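Local coordinates for magnesium-protoporphyrin O-methyltransferase (Synechocystis sp., PDB 4QDJ), which transfers a methyl group from S-adenosylmethionine to Mg-protoporphyrin IX, giving the 13-monomethyl ester on the way to chlorophyll, at residues A[50-55]-A[77-82]; A[102-107]-A[114-119]; A[150-155]-A[160-165]; A[154-159]-A[205-210]. One frame throughout, in Å; residues are numbered along the deposited sequence.

Interaction 1: A[50-55]-A[77-82]; sequences SVVAWL and SIPLAQ
V52 and L55 of helix 35-58 meet P79 and L80 of helix 77-82 through methyl and methylene groups. The contact is wholly apolar, and no hydrogen bond passes between the two segments.

The leucine pair makes the closest touch. L55 CD2 lies 3.8 Å from L80 CD2, and L80 CD1 is not much farther from the same methyl. The two side chains cross at about a right angle. The side chain of L80 does not set off straight at helix 35-58. With CG anti to the carbonyl carbon (chi1 -71°) and an extended chi2 of -177°, its methyls still arrive there.

V52 uses one branch. V52 CG2 sits 4.0 Å from L80 CD2, where the two side chains slide past each other in opposite directions. V52 CG2 is also 4.2 Å from P79 CB, and here the valine runs across the proline. V52 and P79 are partly exposed, whereas L55 and L80 are buried.

The short axes run nearly parallel, at 24°, but stay 10.3 Å apart. Side-chain ends therefore bridge the helices, and the backbones do not come close. L55 also packs on I161 of strand 159-164. Neighbouring, nearly parallel helices packed beside a central sheet are typical of the Rossmann-like fold of class I methyltransferases.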
loop_
_atom_site.group_PDB
_atom_site.type_symbol
_atom_site.label_atom_id
_atom_site.label_comp_id
_atom_site.label_asym_id
_atom_site.label_seq_id
_atom_site.Cartn_x
_atom_site.Cartn_y
_atom_site.Cartn_z
ATOM N N SER A 50 11.995 2.296 3.032
ATOM C CA SER A 50 11.854 3.375 4.006
ATOM C C SER A 50 10.819 3.027 5.073
ATOM O O SER A 50 11.018 3.286 6.259
ATOM C CB SER A 50 11.466 4.687 3.313
ATOM O OG SER A 50 12.544 5.207 2.554
ATOM N N VAL A 51 9.707 2.441 4.642
ATOM C CA VAL A 51 8.647 2.070 5.575
ATOM C C VAL A 51 9.079 0.909 6.471
ATOM O O VAL A 51 8.874 0.940 7.686
ATOM C CB VAL A 51 7.331 1.752 4.833
ATOM C CG1 VAL A 51 6.290 1.173 5.791
ATOM C CG2 VAL A 51 6.802 3.012 4.168
ATOM N N VAL A 52 9.698 -0.106 5.875
ATOM C CA VAL A 52 10.243 -1.214 6.650
ATOM C C VAL A 52 11.229 -0.691 7.693
ATOM O O VAL A 52 11.194 -1.102 8.857
ATOM C CB VAL A 52 10.928 -2.262 5.746
ATOM C CG1 VAL A 52 11.650 -3.311 6.588
ATOM C CG2 VAL A 52 9.903 -2.922 4.832
ATOM N N ALA A 53 12.087 0.238 7.280
ATOM C CA ALA A 53 13.084 0.812 8.179
ATOM C C ALA A 53 12.448 1.539 9.365
ATOM O O ALA A 53 12.934 1.434 10.493
ATOM C CB ALA A 53 14.017 1.745 7.416
ATOM N N TRP A 54 11.368 2.277 9.109
ATOM C CA TRP A 54 10.636 2.955 10.178
ATOM C C TRP A 54 10.161 1.947 11.211
ATOM O O TRP A 54 10.345 2.133 12.415
ATOM C CB TRP A 54 9.405 3.674 9.626
ATOM C CG TRP A 54 9.649 5.018 9.023
ATOM C CD1 TRP A 54 10.808 5.738 9.041
ATOM C CD2 TRP A 54 8.695 5.807 8.306
ATOM N NE1 TRP A 54 10.633 6.929 8.375
ATOM C CE2 TRP A 54 9.344 6.994 7.913
ATOM C CE3 TRP A 54 7.353 5.621 7.954
ATOM C CZ2 TRP A 54 8.696 7.994 7.189
ATOM C CZ3 TRP A 54 6.712 6.614 7.236
ATOM C CH2 TRP A 54 7.384 7.785 6.862
ATOM N N LEU A 55 9.537 0.879 10.724
ATOM C CA LEU A 55 8.902 -0.105 11.595
ATOM C C LEU A 55 9.929 -0.926 12.368
ATOM O O LEU A 55 9.721 -1.254 13.535
ATOM C CB LEU A 55 7.956 -1.009 10.795
ATOM C CG LEU A 55 6.493 -0.548 10.711
ATOM C CD1 LEU A 55 6.375 0.879 10.202
ATOM C CD2 LEU A 55 5.667 -1.493 9.846
ATOM N N SER A 77 4.467 -6.523 2.251
ATOM C CA SER A 77 3.988 -7.577 3.149
ATOM C C SER A 77 5.055 -8.608 3.485
ATOM O O SER A 77 5.206 -9.014 4.642
ATOM C CB SER A 77 2.780 -8.292 2.543
ATOM O OG SER A 77 1.659 -7.434 2.481
ATOM N N ILE A 78 5.786 -9.043 2.468
ATOM C CA ILE A 78 6.790 -10.083 2.653
ATOM C C ILE A 78 7.960 -9.651 3.556
ATOM O O ILE A 78 8.259 -10.339 4.533
ATOM C CB ILE A 78 7.247 -10.680 1.299
ATOM C CG1 ILE A 78 6.066 -11.391 0.631
ATOM C CG2 ILE A 78 8.416 -11.635 1.492
ATOM C CD1 ILE A 78 6.313 -11.792 -0.808
ATOM N N PRO A 79 8.608 -8.504 3.264
ATOM C CA PRO A 79 9.679 -8.114 4.192
ATOM C C PRO A 79 9.211 -7.808 5.618
ATOM O O PRO A 79 9.985 -8.010 6.554
ATOM C CB PRO A 79 10.289 -6.866 3.538
ATOM C CG PRO A 79 9.285 -6.403 2.546
ATOM C CD PRO A 79 8.568 -7.630 2.080
ATOM N N LEU A 80 7.977 -7.341 5.794
ATOM C CA LEU A 80 7.463 -7.136 7.146
ATOM C C LEU A 80 7.290 -8.472 7.865
ATOM O O LEU A 80 7.617 -8.594 9.044
ATOM C CB LEU A 80 6.147 -6.354 7.136
ATOM C CG LEU A 80 6.263 -4.874 6.761
ATOM C CD1 LEU A 80 4.905 -4.193 6.859
ATOM C CD2 LEU A 80 7.282 -4.170 7.654
ATOM N N ALA A 81 6.787 -9.472 7.148
ATOM C CA ALA A 81 6.626 -10.807 7.715
ATOM C C ALA A 81 7.982 -11.430 8.034
ATOM O O ALA A 81 8.138 -12.106 9.051
ATOM C CB ALA A 81 5.839 -11.699 6.769
ATOM N N GLN A 82 8.957 -11.200 7.159
ATOM C CA GLN A 82 10.320 -11.672 7.382
ATOM C C GLN A 82 10.892 -11.096 8.673
ATOM O O GLN A 82 11.676 -11.753 9.364
ATOM C CB GLN A 82 11.217 -11.303 6.195
ATOM C CG GLN A 82 10.987 -12.162 4.961
ATOM C CD GLN A 82 11.762 -11.685 3.743
ATOM O OE1 GLN A 82 11.790 -10.492 3.437
ATOM N NE2 GLN A 82 12.394 -12.620 3.040
#

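Interaction 2: A[102-107]-A[114-119]; sequences QKAQEV and PTFMTQ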
loop_
_atom_site.group_PDB
_atom_site.type_symbol
_atom_site.label_atom_id
_atom_site.label_comp_id
_atom_site.label_asym_id
_atom_site.label_seq_id
_atom_site.Cartn_x
_atom_site.Cartn_y
_atom_site.Cartn_z
ATOM N N GLN A 102 2.101 -16.595 -4.051
ATOM C CA GLN A 102 3.121 -17.403 -4.709
ATOM C C GLN A 102 4.524 -16.962 -4.301
ATOM O O GLN A 102 5.368 -17.792 -3.963
ATOM C CB GLN A 102 2.964 -17.346 -6.232
ATOM C CG GLN A 102 1.795 -18.163 -6.759
ATOM C CD GLN A 102 1.973 -19.650 -6.516
ATOM O OE1 GLN A 102 3.075 -20.183 -6.642
ATOM N NE2 GLN A 102 0.886 -20.325 -6.158
ATOM N N LYS A 103 4.763 -15.654 -4.322
ATOM C CA LYS A 103 6.066 -15.116 -3.946
ATOM C C LYS A 103 6.356 -15.377 -2.470
ATOM O O LYS A 103 7.493 -15.664 -2.094
ATOM C CB LYS A 103 6.153 -13.616 -4.263
ATOM C CG LYS A 103 6.027 -13.291 -5.751
ATOM C CD LYS A 103 6.146 -11.796 -6.035
ATOM C CE LYS A 103 7.601 -11.345 -6.117
ATOM N NZ LYS A 103 7.718 -9.904 -6.512
ATOM N N ALA A 104 5.322 -15.287 -1.639
ATOM C CA ALA A 104 5.473 -15.523 -0.207
ATOM C C ALA A 104 5.819 -16.979 0.093
ATOM O O ALA A 104 6.733 -17.256 0.868
ATOM C CB ALA A 104 4.210 -15.107 0.542
ATOM N N GLN A 105 5.092 -17.904 -0.528
ATOM C CA GLN A 105 5.324 -19.332 -0.319
ATOM C C GLN A 105 6.734 -19.735 -0.744
ATOM O O GLN A 105 7.374 -20.567 -0.101
ATOM C CB GLN A 105 4.289 -20.164 -1.081
ATOM C CG GLN A 105 4.456 -21.672 -0.928
ATOM C CD GLN A 105 4.084 -22.167 0.457
ATOM O OE1 GLN A 105 3.099 -21.721 1.046
ATOM N NE2 GLN A 105 4.873 -23.096 0.985
ATOM N N GLU A 106 7.215 -19.133 -1.827
ATOM C CA GLU A 106 8.527 -19.463 -2.369
ATOM C C GLU A 106 9.663 -19.040 -1.444
ATOM O O GLU A 106 10.670 -19.737 -1.329
ATOM C CB GLU A 106 8.717 -18.822 -3.746
ATOM C CG GLU A 106 7.915 -19.477 -4.860
ATOM C CD GLU A 106 8.101 -18.781 -6.194
ATOM O OE1 GLU A 106 8.809 -17.753 -6.234
ATOM O OE2 GLU A 106 7.541 -19.261 -7.201
ATOM N N VAL A 107 9.498 -17.902 -0.781
ATOM C CA VAL A 107 10.587 -17.337 0.005
ATOM C C VAL A 107 10.430 -17.575 1.510
ATOM O O VAL A 107 11.419 -17.610 2.243
ATOM C CB VAL A 107 10.780 -15.829 -0.302
ATOM C CG1 VAL A 107 9.706 -14.997 0.372
ATOM C CG2 VAL A 107 12.157 -15.370 0.124
ATOM N N PRO A 114 2.676 -13.812 5.472
ATOM C CA PRO A 114 1.510 -12.938 5.588
ATOM C C PRO A 114 0.267 -13.719 5.201
ATOM O O PRO A 114 0.369 -14.767 4.559
ATOM C CB PRO A 114 1.762 -11.864 4.520
ATOM C CG PRO A 114 3.211 -11.961 4.180
ATOM C CD PRO A 114 3.573 -13.403 4.380
ATOM N N THR A 115 -0.896 -13.229 5.597
ATOM C CA THR A 115 -2.176 -13.747 5.127
ATOM C C THR A 115 -2.683 -12.840 4.007
ATOM O O THR A 115 -2.718 -11.625 4.190
ATOM C CB THR A 115 -3.213 -13.740 6.267
ATOM O OG1 THR A 115 -2.803 -14.647 7.298
ATOM C CG2 THR A 115 -4.590 -14.138 5.751
ATOM N N PHE A 116 -3.077 -13.411 2.874
ATOM C CA PHE A 116 -3.533 -12.612 1.741
ATOM C C PHE A 116 -4.999 -12.857 1.405
ATOM O O PHE A 116 -5.463 -13.996 1.386
ATOM C CB PHE A 116 -2.671 -12.885 0.507
ATOM C CG PHE A 116 -1.244 -12.434 0.648
ATOM C CD1 PHE A 116 -0.935 -11.084 0.715
ATOM C CD2 PHE A 116 -0.211 -13.358 0.699
ATOM C CE1 PHE A 116 0.377 -10.663 0.837
ATOM C CE2 PHE A 116 1.105 -12.943 0.817
ATOM C CZ PHE A 116 1.398 -11.593 0.887
ATOM N N MET A 117 -5.717 -11.776 1.123
ATOM C CA MET A 117 -7.137 -11.852 0.811
ATOM C C MET A 117 -7.468 -10.943 -0.366
ATOM O O MET A 117 -6.905 -9.859 -0.493
ATOM C CB MET A 117 -7.957 -11.433 2.034
ATOM C CG MET A 117 -9.460 -11.534 1.859
ATOM S SD MET A 117 -10.337 -11.198 3.396
ATOM C CE MET A 117 -9.955 -9.469 3.645
ATOM N N THR A 118 -8.377 -11.384 -1.229
ATOM C CA THR A 118 -8.887 -10.518 -2.283
ATOM C C THR A 118 -10.079 -9.739 -1.750
ATOM O O THR A 118 -11.123 -10.321 -1.449
ATOM C CB THR A 118 -9.324 -11.311 -3.521
ATOM O OG1 THR A 118 -8.218 -12.077 -4.016
ATOM C CG2 THR A 118 -9.809 -10.364 -4.611
ATOM N N GLN A 119 -9.915 -8.425 -1.628
ATOM C CA GLN A 119 -10.960 -7.572 -1.078
ATOM C C GLN A 119 -10.685 -6.096 -1.345
ATOM O O GLN A 119 -9.536 -5.654 -1.330
ATOM C CB GLN A 119 -11.097 -7.811 0.431
ATOM C CG GLN A 119 -12.244 -7.064 1.096
ATOM C CD GLN A 119 -13.597 -7.424 0.514
ATOM O OE1 GLN A 119 -13.999 -6.903 -0.529
ATOM N NE2 GLN A 119 -14.310 -8.318 1.187
#
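This is a small, buried apolar contact inside a beta-alpha-beta unit. A104 of helix 94-108 meets P114, just before strand 115-118, and F116, within it. The helix and the strand are consecutive elements, joined by a short connection. The preceding strand of the unit is 86-91.

A104 carries the whole helix side with one methyl. A104 CB points toward the strand and lies 3.8 Å from F116 CE2. The methyl comes to the ring at its edge, in the ring plane, and not over a face. The side chain of F116 sets off toward the helix, with CG anti to its carbonyl carbon (chi1 -66°). The ring thus extends across the gap and presents CE2 to the alanine.

P114 adds a second, looser touch. P114 CD, a ring carbon, is 4.2 Å from the same A104 CB. The methyl therefore meets both a proline ring and an aromatic edge. The CA atoms of A104 and P114 are 7.5 Å apart, the nearest such pair here. The alanine methyl is short, consistent with the close approach of F116. No hydrogen bond crosses the contact.

Just past the strand, Q119 touches the bound S-adenosylmethionine. Helix 94-108 also gives F116 the side chains of A100 and Q101. Helix 77-82 closes in as well, with S77 against F116 and A81 against P114. Strand 115-118 is an outermost strand of the sheet and pairs with strand 86-91.

Interaction 3: A[150-155]-A[160-165]; sequences SHLASL and LILSFA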
loop_
_atom_site.group_PDB
_atom_site.type_symbol
_atom_site.label_atom_id
_atom_site.label_comp_id
_atom_site.label_asym_id
_atom_site.label_seq_id
_atom_site.Cartn_x
_atom_site.Cartn_y
_atom_site.Cartn_z
ATOM N N SER A 150 -10.509 7.534 5.623
ATOM C CA SER A 150 -11.368 7.486 6.799
ATOM C C SER A 150 -11.686 6.046 7.195
ATOM O O SER A 150 -11.716 5.711 8.377
ATOM C CB SER A 150 -12.654 8.280 6.564
ATOM O OG SER A 150 -12.368 9.658 6.391
ATOM N N HIS A 151 -11.910 5.189 6.204
ATOM C CA HIS A 151 -12.183 3.791 6.509
ATOM C C HIS A 151 -10.949 3.095 7.074
ATOM O O HIS A 151 -11.039 2.356 8.052
ATOM C CB HIS A 151 -12.689 3.026 5.290
ATOM C CG HIS A 151 -13.062 1.611 5.597
ATOM N ND1 HIS A 151 -14.237 1.277 6.237
ATOM C CD2 HIS A 151 -12.403 0.448 5.390
ATOM C CE1 HIS A 151 -14.295 -0.034 6.390
ATOM N NE2 HIS A 151 -13.192 -0.561 5.887
ATOM N N LEU A 152 -9.800 3.332 6.450
ATOM C CA LEU A 152 -8.549 2.753 6.925
ATOM C C LEU A 152 -8.246 3.212 8.346
ATOM O O LEU A 152 -7.775 2.429 9.175
ATOM C CB LEU A 152 -7.397 3.119 5.988
ATOM C CG LEU A 152 -7.453 2.496 4.592
ATOM C CD1 LEU A 152 -6.314 3.018 3.735
ATOM C CD2 LEU A 152 -7.406 0.976 4.678
ATOM N N ALA A 153 -8.531 4.482 8.623
ATOM C CA ALA A 153 -8.317 5.039 9.953
ATOM C C ALA A 153 -9.142 4.294 10.998
ATOM O O ALA A 153 -8.690 4.089 12.123
ATOM C CB ALA A 153 -8.648 6.525 9.969
ATOM N N SER A 154 -10.345 3.871 10.615
ATOM C CA SER A 154 -11.232 3.165 11.535
ATOM C C SER A 154 -10.706 1.776 11.888
ATOM O O SER A 154 -11.156 1.161 12.856
ATOM C CB SER A 154 -12.649 3.063 10.959
ATOM O OG SER A 154 -12.725 2.083 9.937
ATOM N N LEU A 155 -9.756 1.282 11.101
ATOM C CA LEU A 155 -9.169 -0.031 11.348
ATOM C C LEU A 155 -7.906 0.079 12.192
ATOM O O LEU A 155 -7.419 -0.918 12.724
ATOM C CB LEU A 155 -8.826 -0.721 10.026
ATOM C CG LEU A 155 -9.910 -0.762 8.947
ATOM C CD1 LEU A 155 -9.384 -1.468 7.705
ATOM C CD2 LEU A 155 -11.171 -1.438 9.466
ATOM N N LEU A 160 -1.461 4.838 11.128
ATOM C CA LEU A 160 -1.798 4.727 9.717
ATOM C C LEU A 160 -0.660 5.316 8.888
ATOM O O LEU A 160 -0.266 6.462 9.091
ATOM C CB LEU A 160 -3.106 5.466 9.425
ATOM C CG LEU A 160 -3.605 5.510 7.977
ATOM C CD1 LEU A 160 -3.751 4.106 7.403
ATOM C CD2 LEU A 160 -4.925 6.265 7.900
ATOM N N ILE A 161 -0.118 4.523 7.969
ATOM C CA ILE A 161 0.940 4.996 7.086
ATOM C C ILE A 161 0.423 5.026 5.652
ATOM O O ILE A 161 -0.124 4.038 5.169
ATOM C CB ILE A 161 2.189 4.101 7.177
ATOM C CG1 ILE A 161 2.810 4.209 8.571
ATOM C CG2 ILE A 161 3.207 4.481 6.110
ATOM C CD1 ILE A 161 3.858 3.157 8.855
ATOM N N LEU A 162 0.585 6.168 4.989
ATOM C CA LEU A 162 0.094 6.351 3.626
ATOM C C LEU A 162 1.189 6.897 2.727
ATOM O O LEU A 162 2.076 7.614 3.183
ATOM C CB LEU A 162 -1.064 7.351 3.600
ATOM C CG LEU A 162 -2.284 7.146 4.492
ATOM C CD1 LEU A 162 -3.206 8.352 4.382
ATOM C CD2 LEU A 162 -3.016 5.868 4.115
ATOM N N SER A 163 1.117 6.573 1.441
ATOM C CA SER A 163 1.926 7.275 0.455
ATOM C C SER A 163 1.056 7.726 -0.713
ATOM O O SER A 163 0.052 7.090 -1.039
ATOM C CB SER A 163 3.111 6.429 -0.024
ATOM O OG SER A 163 2.688 5.353 -0.837
ATOM N N PHE A 164 1.439 8.840 -1.325
ATOM C CA PHE A 164 0.671 9.416 -2.417
ATOM C C PHE A 164 1.578 10.288 -3.270
ATOM O O PHE A 164 2.655 10.689 -2.830
ATOM C CB PHE A 164 -0.504 10.240 -1.874
ATOM C CG PHE A 164 -0.089 11.400 -1.007
ATOM C CD1 PHE A 164 0.203 11.214 0.336
ATOM C CD2 PHE A 164 0.000 12.680 -1.533
ATOM C CE1 PHE A 164 0.586 12.277 1.135
ATOM C CE2 PHE A 164 0.381 13.749 -0.739
ATOM C CZ PHE A 164 0.673 13.546 0.597
ATOM N N ALA A 165 1.146 10.568 -4.493
ATOM C CA ALA A 165 1.854 11.504 -5.351
ATOM C C ALA A 165 1.372 12.907 -5.020
ATOM O O ALA A 165 0.194 13.212 -5.189
ATOM C CB ALA A 165 1.597 11.185 -6.810
#
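L152 and A153 of helix 142-155 pack on L160 of strand 159-164, and this end of the contact is the tighter one. L160 splits its two methyls between them. L160 CD1 lies 4.0 Å from L152 CB. L160 CD2 lies 4.1 Å from A153 N and 4.3 Å from A153 CB. L160 has CG anti to its backbone N (chi1 178°), which carries both methyls to the helix. The fork therefore straddles two consecutive helix residues.

Farther along the strand the contact is looser. L152 CD1 and L162 CD2 meet only at 4.4 Å. All four touching residues are buried. On the solvent side S154 is exposed, and S150 and H151 are partly so. None of the three touches the strand segment.

The helix and strand axes run at 150° to each other, close to antiparallel, as expected where a helix leads back into the next strand. Strand 130-133, helix 142-155 and strand 159-164 form this beta-alpha-beta unit. V131 and C133 of the first strand lie against L152. L202 of helix 195-204 touches both L160 and L162.

Interaction 4: A[154-159]-A[205-210]; sequences SLADRR and NGFSIA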
loop_
_atom_site.group_PDB
_atom_site.type_symbol
_atom_site.label_atom_id
_atom_site.label_comp_id
_atom_site.label_asym_id
_atom_site.label_seq_id
_atom_site.Cartn_x
_atom_site.Cartn_y
_atom_site.Cartn_z
ATOM N N SER A 154 -10.345 3.871 10.615
ATOM C CA SER A 154 -11.232 3.165 11.535
ATOM C C SER A 154 -10.706 1.776 11.888
ATOM O O SER A 154 -11.156 1.161 12.856
ATOM C CB SER A 154 -12.649 3.063 10.959
ATOM O OG SER A 154 -12.725 2.083 9.937
ATOM N N LEU A 155 -9.756 1.282 11.101
ATOM C CA LEU A 155 -9.169 -0.031 11.348
ATOM C C LEU A 155 -7.906 0.079 12.192
ATOM O O LEU A 155 -7.419 -0.918 12.724
ATOM C CB LEU A 155 -8.826 -0.721 10.026
ATOM C CG LEU A 155 -9.910 -0.762 8.947
ATOM C CD1 LEU A 155 -9.384 -1.468 7.705
ATOM C CD2 LEU A 155 -11.171 -1.438 9.466
ATOM N N ALA A 156 -7.377 1.292 12.309
ATOM C CA ALA A 156 -6.087 1.507 12.959
ATOM C C ALA A 156 -6.220 1.915 14.420
ATOM O O ALA A 156 -6.666 3.021 14.728
ATOM C CB ALA A 156 -5.279 2.548 12.194
ATOM N N ASP A 157 -5.816 1.021 15.318
ATOM C CA ASP A 157 -5.811 1.323 16.745
ATOM C C ASP A 157 -4.816 2.430 17.076
ATOM O O ASP A 157 -5.065 3.252 17.958
ATOM C CB ASP A 157 -5.472 0.077 17.564
ATOM C CG ASP A 157 -6.610 -0.923 17.611
ATOM O OD1 ASP A 157 -7.771 -0.521 17.381
ATOM O OD2 ASP A 157 -6.343 -2.111 17.890
ATOM N N ARG A 158 -3.689 2.450 16.371
ATOM C CA ARG A 158 -2.614 3.371 16.724
ATOM C C ARG A 158 -2.018 4.149 15.552
ATOM O O ARG A 158 -1.766 5.349 15.664
ATOM C CB ARG A 158 -1.498 2.628 17.464
ATOM C CG ARG A 158 -0.462 3.547 18.089
ATOM C CD ARG A 158 0.599 2.756 18.834
ATOM N NE ARG A 158 1.335 1.872 17.938
ATOM C CZ ARG A 158 2.438 2.223 17.283
ATOM N NH1 ARG A 158 2.936 3.444 17.426
ATOM N NH2 ARG A 158 3.041 1.354 16.485
ATOM N N ARG A 159 -1.788 3.476 14.430
ATOM C CA ARG A 159 -0.983 4.076 13.373
ATOM C C ARG A 159 -1.487 3.799 11.959
ATOM O O ARG A 159 -1.888 2.682 11.634
ATOM C CB ARG A 159 0.476 3.626 13.517
ATOM C CG ARG A 159 1.387 4.083 12.393
ATOM C CD ARG A 159 2.844 3.807 12.711
ATOM N NE ARG A 159 3.083 2.404 13.034
ATOM C CZ ARG A 159 4.275 1.902 13.342
ATOM N NH1 ARG A 159 5.342 2.691 13.368
ATOM N NH2 ARG A 159 4.401 0.613 13.628
ATOM N N ASN A 205 -9.815 12.524 11.277
ATOM C CA ASN A 205 -10.000 11.175 11.796
ATOM C C ASN A 205 -9.253 10.914 13.101
ATOM O O ASN A 205 -9.209 9.782 13.585
ATOM C CB ASN A 205 -9.618 10.133 10.743
ATOM C CG ASN A 205 -10.667 9.996 9.657
ATOM O OD1 ASN A 205 -11.671 9.304 9.833
ATOM N ND2 ASN A 205 -10.443 10.660 8.529
ATOM N N GLY A 206 -8.664 11.964 13.663
ATOM C CA GLY A 206 -8.041 11.882 14.972
ATOM C C GLY A 206 -6.581 11.478 14.954
ATOM O O GLY A 206 -6.061 10.966 15.946
ATOM N N PHE A 207 -5.913 11.714 13.830
ATOM C CA PHE A 207 -4.506 11.357 13.690
ATOM C C PHE A 207 -3.612 12.580 13.529
ATOM O O PHE A 207 -3.974 13.545 12.855
ATOM C CB PHE A 207 -4.303 10.428 12.488
ATOM C CG PHE A 207 -4.773 9.020 12.718
ATOM C CD1 PHE A 207 -6.124 8.718 12.724
ATOM C CD2 PHE A 207 -3.859 7.996 12.911
ATOM C CE1 PHE A 207 -6.558 7.421 12.930
ATOM C CE2 PHE A 207 -4.286 6.695 13.115
ATOM C CZ PHE A 207 -5.638 6.409 13.125
ATOM N N SER A 208 -2.442 12.530 14.157
ATOM C CA SER A 208 -1.432 13.564 13.974
ATOM C C SER A 208 -0.254 12.984 13.202
ATOM O O SER A 208 -0.023 11.777 13.224
ATOM C CB SER A 208 -0.961 14.114 15.321
ATOM O OG SER A 208 -0.274 13.123 16.065
ATOM N N ILE A 209 0.486 13.843 12.513
ATOM C CA ILE A 209 1.610 13.383 11.710
ATOM C C ILE A 209 2.858 13.181 12.565
ATOM O O ILE A 209 3.220 14.047 13.366
ATOM C CB ILE A 209 1.914 14.364 10.563
ATOM C CG1 ILE A 209 0.661 14.593 9.714
ATOM C CG2 ILE A 209 3.058 13.851 9.711
ATOM C CD1 ILE A 209 0.076 13.324 9.134
ATOM N N ALA A 210 3.495 12.025 12.405
ATOM C CA ALA A 210 4.764 11.743 13.064
ATOM C C ALA A 210 5.888 11.830 12.035
ATOM O O ALA A 210 6.189 12.913 11.537
ATOM C CB ALA A 210 4.733 10.372 13.718
#
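The contact joins the turn between helix 142-155 and strand 159-164 to the start of strand 207-216, the outermost strand at its end of the sheet. F207 carries it from the strand side. Just before F207, helix 195-204 ends in a Schellman motif with G206, at positive phi, as its C-prime residue. F207 N bonds to L202 O in that motif.

The F207 ring reaches the turn with its far atoms. F207 CZ lies 4.0 Å from A156 CB and 3.9 Å from A156 O, which comes to the ring at its edge, near the plane. F207 CE2 is 3.8 Å from R158 O, which approaches obliquely. With CG anti to the carbonyl carbon (chi1 -74°), F207 brings CZ to A156 and CE2 to R158.

The side chains of R158 and R159 leave the backbone pointing away from 205-210. R158 forms a salt bridge with D129, and R159 bridges D58 and E226. A156 O accepts a hydrogen bond from R229.

No hydrogen bond links the two segments. The chemistry is therefore that of a buried ring whose outer atoms meet one methyl and backbone carbonyl groups. The arginine charges are probably balanced largely by D129, D58 and E226.

In the fold
None of the four contacts has a hydrogen bond between its paired segments. Interactions 1 to 3 are apolar, while in interaction 4 a ring also meets backbone carbonyls. Interactions 2, 3 and 4 are buried; interaction 1 is only partly so. Interactions 2 and 3 each lie within a beta-alpha-beta unit, one at an outer strand and one nearer the chain centre, about 21 Å apart between centres. Interaction 1 joins two helices and touches the other three. Interactions 3 and 4 share S154 and L155, and A153 CB packs on F207 CE1 at 3.7 Å. Aliphatic branches meet in interactions 1 and 3, whereas an aromatic ring carries interactions 2 and 4, each at an outermost strand.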